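Local coordinates for protein post-proline cleaving enzyme (Rickettsia typhi, PDB 4HVT) that is probably a serine-type oligopeptidase of the prolyl oligopeptidase family, cleaving peptides on the carboxyl side of proline, at residues I116-L121 with K127-R132; M148-G151 with M156-R159. One frame throughout, in Å; residues are numbered along the deposited sequence.

Interaction 1: I116-L121 with K127-R132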
loop_
_atom_site.group_PDB
_atom_site.type_symbol
_atom_site.label_atom_id
_atom_site.label_comp_id
_atom_site.label_asym_id
_atom_site.label_seq_id
_atom_site.Cartn_x
_atom_site.Cartn_y
_atom_site.Cartn_z
ATOM N N ILE A 116 -22.208 -8.939 4.512
ATOM C CA ILE A 116 -21.428 -10.153 4.553
ATOM C C ILE A 116 -20.597 -10.192 5.816
ATOM O O ILE A 116 -19.838 -9.261 6.088
ATOM C CB ILE A 116 -20.474 -10.366 3.347
ATOM C CG1 ILE A 116 -21.259 -10.348 2.029
ATOM C CG2 ILE A 116 -19.808 -11.708 3.524
ATOM C CD1 ILE A 116 -20.420 -10.280 0.770
ATOM N N ASP A 117 -20.758 -11.292 6.562
ATOM C CA ASP A 117 -19.951 -11.589 7.750
ATOM C C ASP A 117 -18.859 -12.600 7.353
ATOM O O ASP A 117 -19.130 -13.814 7.168
ATOM C CB ASP A 117 -20.858 -12.135 8.866
ATOM C CG ASP A 117 -20.116 -12.449 10.164
ATOM O OD1 ASP A 117 -18.916 -12.730 10.152
ATOM O OD2 ASP A 117 -20.765 -12.437 11.273
ATOM N N PHE A 118 -17.617 -12.115 7.307
ATOM C CA PHE A 118 -16.498 -12.948 6.844
ATOM C C PHE A 118 -16.045 -13.929 7.907
ATOM O O PHE A 118 -15.442 -14.938 7.593
ATOM C CB PHE A 118 -15.309 -12.107 6.309
ATOM C CG PHE A 118 -15.601 -11.507 4.989
ATOM C CD1 PHE A 118 -16.354 -10.331 4.894
ATOM C CD2 PHE A 118 -15.253 -12.158 3.826
ATOM C CE1 PHE A 118 -16.711 -9.823 3.642
ATOM C CE2 PHE A 118 -15.611 -11.627 2.577
ATOM C CZ PHE A 118 -16.347 -10.480 2.493
ATOM N N ASP A 119 -16.370 -13.651 9.168
ATOM C CA ASP A 119 -16.096 -14.630 10.236
ATOM C C ASP A 119 -16.983 -15.867 10.065
ATOM O O ASP A 119 -16.514 -16.986 10.207
ATOM C CB ASP A 119 -16.295 -13.978 11.582
ATOM C CG ASP A 119 -15.334 -12.841 11.782
ATOM O OD1 ASP A 119 -14.200 -13.093 12.230
ATOM O OD2 ASP A 119 -15.715 -11.690 11.495
ATOM N N LYS A 120 -18.258 -15.651 9.753
ATOM C CA LYS A 120 -19.176 -16.752 9.462
ATOM C C LYS A 120 -18.759 -17.543 8.238
ATOM O O LYS A 120 -18.807 -18.785 8.238
ATOM C CB LYS A 120 -20.585 -16.231 9.234
ATOM C CG LYS A 120 -21.404 -16.080 10.483
ATOM C CD LYS A 120 -22.800 -15.565 10.160
ATOM C CE LYS A 120 -23.512 -15.145 11.433
ATOM N NZ LYS A 120 -24.407 -13.979 11.192
ATOM N N LEU A 121 -18.351 -16.831 7.192
ATOM C CA LEU A 121 -17.874 -17.472 5.981
ATOM C C LEU A 121 -16.679 -18.357 6.263
ATOM O O LEU A 121 -16.569 -19.459 5.722
ATOM C CB LEU A 121 -17.477 -16.420 4.940
ATOM C CG LEU A 121 -18.518 -15.935 3.957
ATOM C CD1 LEU A 121 -17.785 -15.054 2.944
ATOM C CD2 LEU A 121 -19.264 -17.105 3.285
ATOM N N LYS A 127 -11.303 -22.085 6.857
ATOM C CA LYS A 127 -10.062 -21.342 6.601
ATOM C C LYS A 127 -10.400 -19.854 6.692
ATOM O O LYS A 127 -11.554 -19.496 6.487
ATOM C CB LYS A 127 -9.507 -21.678 5.208
ATOM N N LYS A 128 -9.414 -19.024 7.040
ATOM C CA LYS A 128 -9.608 -17.578 7.127
ATOM C C LYS A 128 -9.951 -17.133 5.686
ATOM O O LYS A 128 -9.159 -17.390 4.793
ATOM C CB LYS A 128 -8.317 -16.842 7.541
ATOM C CG LYS A 128 -7.858 -16.824 9.014
ATOM C CD LYS A 128 -7.103 -15.496 9.260
ATOM C CE LYS A 128 -5.929 -15.498 10.244
ATOM N NZ LYS A 128 -6.039 -16.457 11.374
ATOM N N VAL A 129 -11.113 -16.522 5.468
ATOM C CA VAL A 129 -11.484 -15.908 4.171
ATOM C C VAL A 129 -11.461 -14.403 4.398
ATOM O O VAL A 129 -12.227 -13.900 5.173
ATOM C CB VAL A 129 -12.901 -16.342 3.718
ATOM C CG1 VAL A 129 -13.279 -15.653 2.425
ATOM C CG2 VAL A 129 -12.976 -17.849 3.518
ATOM N N ALA A 130 -10.515 -13.723 3.767
ATOM C CA ALA A 130 -10.310 -12.293 3.888
ATOM C C ALA A 130 -11.039 -11.528 2.798
ATOM O O ALA A 130 -11.008 -11.901 1.634
ATOM C CB ALA A 130 -8.818 -11.986 3.818
ATOM N N TYR A 131 -11.718 -10.441 3.181
ATOM C CA TYR A 131 -12.328 -9.500 2.248
ATOM C C TYR A 131 -11.281 -8.684 1.546
ATOM O O TYR A 131 -10.383 -8.099 2.185
ATOM C CB TYR A 131 -13.198 -8.543 3.046
ATOM C CG TYR A 131 -13.737 -7.331 2.326
ATOM C CD1 TYR A 131 -14.755 -7.441 1.416
ATOM C CD2 TYR A 131 -13.208 -6.065 2.567
ATOM C CE1 TYR A 131 -15.266 -6.325 0.758
ATOM C CE2 TYR A 131 -13.735 -4.943 1.955
ATOM C CZ TYR A 131 -14.753 -5.081 1.060
ATOM O OH TYR A 131 -15.250 -3.962 0.446
ATOM N N ARG A 132 -11.369 -8.625 0.220
ATOM C CA ARG A 132 -10.386 -7.920 -0.587
ATOM C C ARG A 132 -11.023 -6.911 -1.585
ATOM O O ARG A 132 -10.347 -6.476 -2.501
ATOM C CB ARG A 132 -9.451 -8.900 -1.357
ATOM C CG ARG A 132 -8.790 -9.999 -0.536
ATOM C CD ARG A 132 -7.755 -9.509 0.501
ATOM N NE ARG A 132 -6.673 -8.799 -0.116
ATOM C CZ ARG A 132 -5.486 -9.337 -0.396
ATOM N NH1 ARG A 132 -5.255 -10.602 -0.137
ATOM N NH2 ARG A 132 -4.530 -8.585 -0.936
#
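Phe118 lays its ring against the strand that begins at Val129, and Tyr131 meets it over one face: Tyr131 CB stands over the middle of the ring, 3.8 Å from its centroid and 13° off the normal. The tyrosine ring leans in beside it, CD1 lying 3.6 Å from Phe118 CZ with the two ring planes turned 58° apart. Val129 flanks the CD2 side of the ring more loosely, its CG1 4.3 Å from Phe118 CD2. Val129 O, within 3.7 Å of that CD2, is buried and has no polar partner in the model. On the opposite face of the Phe118 ring lies Ile116 CG2. Phe118 CG is anti to the carbonyl carbon (chi1 -73°), which swings the ring off the first helical turn and onto the strand. That turn is fixed by Asp117 at the N-cap, where OD1 accepts from Lys120 N at 3.0 Å, from above the carboxylate plane, and more weakly from Asp119 N. Farther out, Phe86 stacks on Tyr131, while Met148 of strand 143-150 touches both Phe118 and Val129. Where helix 118-125 starts, the Phe118 ring thus fills the junction between edge strand 113-117 and strand 129-136 of the next sheet.

Interaction 2: M148-G151 with M156-R159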
loop_
_atom_site.group_PDB
_atom_site.type_symbol
_atom_site.label_atom_id
_atom_site.label_comp_id
_atom_site.label_asym_id
_atom_site.label_seq_id
_atom_site.Cartn_x
_atom_site.Cartn_y
_atom_site.Cartn_z
ATOM N N MET A 148 -11.862 -11.943 -2.608
ATOM C CA MET A 148 -11.509 -12.668 -1.387
ATOM C C MET A 148 -10.179 -13.386 -1.561
ATOM O O MET A 148 -9.775 -13.733 -2.679
ATOM C CB MET A 148 -12.577 -13.705 -1.025
ATOM C CG MET A 148 -13.902 -13.101 -0.651
ATOM S SD MET A 148 -15.142 -14.405 -0.414
ATOM C CE MET A 148 -15.555 -14.858 -2.005
ATOM N N SER A 149 -9.497 -13.611 -0.449
ATOM C CA SER A 149 -8.302 -14.447 -0.451
ATOM C C SER A 149 -8.330 -15.361 0.761
ATOM O O SER A 149 -9.018 -15.101 1.758
ATOM C CB SER A 149 -7.052 -13.570 -0.408
ATOM O OG SER A 149 -7.020 -12.767 0.786
ATOM N N PHE A 150 -7.564 -16.441 0.703
ATOM C CA PHE A 150 -7.352 -17.242 1.909
ATOM C C PHE A 150 -6.191 -16.608 2.672
ATOM O O PHE A 150 -5.055 -16.514 2.176
ATOM C CB PHE A 150 -7.096 -18.708 1.562
ATOM C CG PHE A 150 -8.260 -19.372 0.900
ATOM C CD1 PHE A 150 -9.505 -19.384 1.517
ATOM C CD2 PHE A 150 -8.131 -19.960 -0.362
ATOM C CE1 PHE A 150 -10.610 -19.975 0.902
ATOM C CE2 PHE A 150 -9.229 -20.571 -0.973
ATOM C CZ PHE A 150 -10.460 -20.573 -0.341
ATOM N N GLY A 151 -6.492 -16.129 3.873
ATOM C CA GLY A 151 -5.493 -15.352 4.641
ATOM C C GLY A 151 -4.917 -14.200 3.859
ATOM O O GLY A 151 -5.627 -13.568 3.035
ATOM N N MET A 156 -5.860 -14.654 -5.117
ATOM C CA MET A 156 -7.230 -14.341 -4.730
ATOM C C MET A 156 -8.244 -14.865 -5.766
ATOM O O MET A 156 -7.863 -15.344 -6.851
ATOM C CB MET A 156 -7.390 -12.858 -4.499
ATOM C CG MET A 156 -6.979 -11.963 -5.646
ATOM S SD MET A 156 -7.171 -10.177 -5.215
ATOM C CE MET A 156 -6.179 -9.958 -3.836
ATOM N N PHE A 157 -9.508 -14.812 -5.376
ATOM C CA PHE A 157 -10.637 -15.291 -6.182
ATOM C C PHE A 157 -11.790 -14.322 -5.915
ATOM O O PHE A 157 -11.569 -13.229 -5.385
ATOM C CB PHE A 157 -10.998 -16.745 -5.836
ATOM C CG PHE A 157 -11.275 -16.975 -4.416
ATOM C CD1 PHE A 157 -10.244 -17.081 -3.497
ATOM C CD2 PHE A 157 -12.591 -17.058 -3.954
ATOM C CE1 PHE A 157 -10.505 -17.277 -2.166
ATOM C CE2 PHE A 157 -12.848 -17.285 -2.616
ATOM C CZ PHE A 157 -11.804 -17.378 -1.734
ATOM N N PHE A 158 -12.987 -14.658 -6.366
ATOM C CA PHE A 158 -14.134 -13.788 -6.131
ATOM C C PHE A 158 -15.364 -14.635 -6.181
ATOM O O PHE A 158 -15.332 -15.752 -6.667
ATOM C CB PHE A 158 -14.239 -12.685 -7.179
ATOM C CG PHE A 158 -14.154 -13.210 -8.595
ATOM C CD1 PHE A 158 -15.316 -13.575 -9.272
ATOM C CD2 PHE A 158 -12.960 -13.242 -9.222
ATOM C CE1 PHE A 158 -15.227 -14.084 -10.566
ATOM C CE2 PHE A 158 -12.861 -13.748 -10.513
ATOM C CZ PHE A 158 -14.014 -14.133 -11.191
ATOM N N ARG A 159 -16.477 -14.092 -5.684
ATOM C CA ARG A 159 -17.758 -14.731 -5.796
ATOM C C ARG A 159 -18.805 -13.669 -6.053
ATOM O O ARG A 159 -18.789 -12.591 -5.418
ATOM C CB ARG A 159 -18.147 -15.450 -4.512
ATOM C CG ARG A 159 -17.262 -16.589 -4.134
ATOM C CD ARG A 159 -17.760 -17.175 -2.825
ATOM N NE ARG A 159 -19.065 -17.803 -2.952
ATOM C CZ ARG A 159 -19.706 -18.384 -1.938
ATOM N NH1 ARG A 159 -19.188 -18.360 -0.710
ATOM N NH2 ARG A 159 -20.877 -18.949 -2.134
#
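Met148 O accepts from Phe157 N at 2.9 Å, a nearly straight bond (N-H...O 170°). The return bond, Met148 N to Phe157 O, is 3.1 Å long, and its donor stands above the carbonyl plane. Together they make Met148 and Phe157 a hydrogen-bonded antiparallel pair, with both side chains on the same face of the sheet. Phe157 CG lies between the backbone N and the carbonyl carbon (chi1 55°), which folds the ring back across the neighbouring strand, so that Met148 O lies over one ring face, 3.5 Å from Phe157 CD1. Met148 CB is over that same face, offset toward the rim, and SD makes an oblique Met-aromatic contact with this ring, 5.3 Å from its centroid. The bend at chi3 brings the methyl CE to 3.7 Å from Phe157 CE2; CE is also modelled 3.2 Å from Arg159 CG, shorter than normal carbon packing, so the detail of that approach is doubtful. Phe150 approaches obliquely from the opposite side of the Phe157 ring plane; Phe157 CE1 lies over the face of the Phe150 ring, toward its rim, 3.7 Å from Phe150 CE2, with the planes 37° apart. Ser149 turns from this aromatic cluster and bonds Gly151 O through OG at 2.8 Å; OG is also hydrogen-bonded to Arg132 NH1, so two groups grip it. Beyond the pair, the guanidinium of Arg159 makes a cation-pi contact with Phe168, and Phe158 meets Phe200 edge-to-face. Adjacent antiparallel strands 143-150 and 155-162 form a beta hairpin, the up-and-down connection of a blade in the beta-propeller domain of prolyl oligopeptidases.

In the fold
From the N terminus, strand 113-117 finishes one four-stranded antiparallel sheet and runs straight into helix 118-125. Interaction 1 closes the short helical excursion that follows, bringing the chain onto strand 129-136 of the next sheet. That strand is followed by strand 143-150, its antiparallel neighbour, and interaction 2 then closes the hairpin to strand 155-162. The two loops therefore follow in series, neither nesting nor crossing, with centres about 9 Å apart. They meet directly: Ala130 N lies 2.9 Å from Ser149 O, a probable backbone hydrogen bond, and Arg132 packs on Met156. Interaction 1 thus joins successive propeller sheets, whereas interaction 2 knits strands within the second.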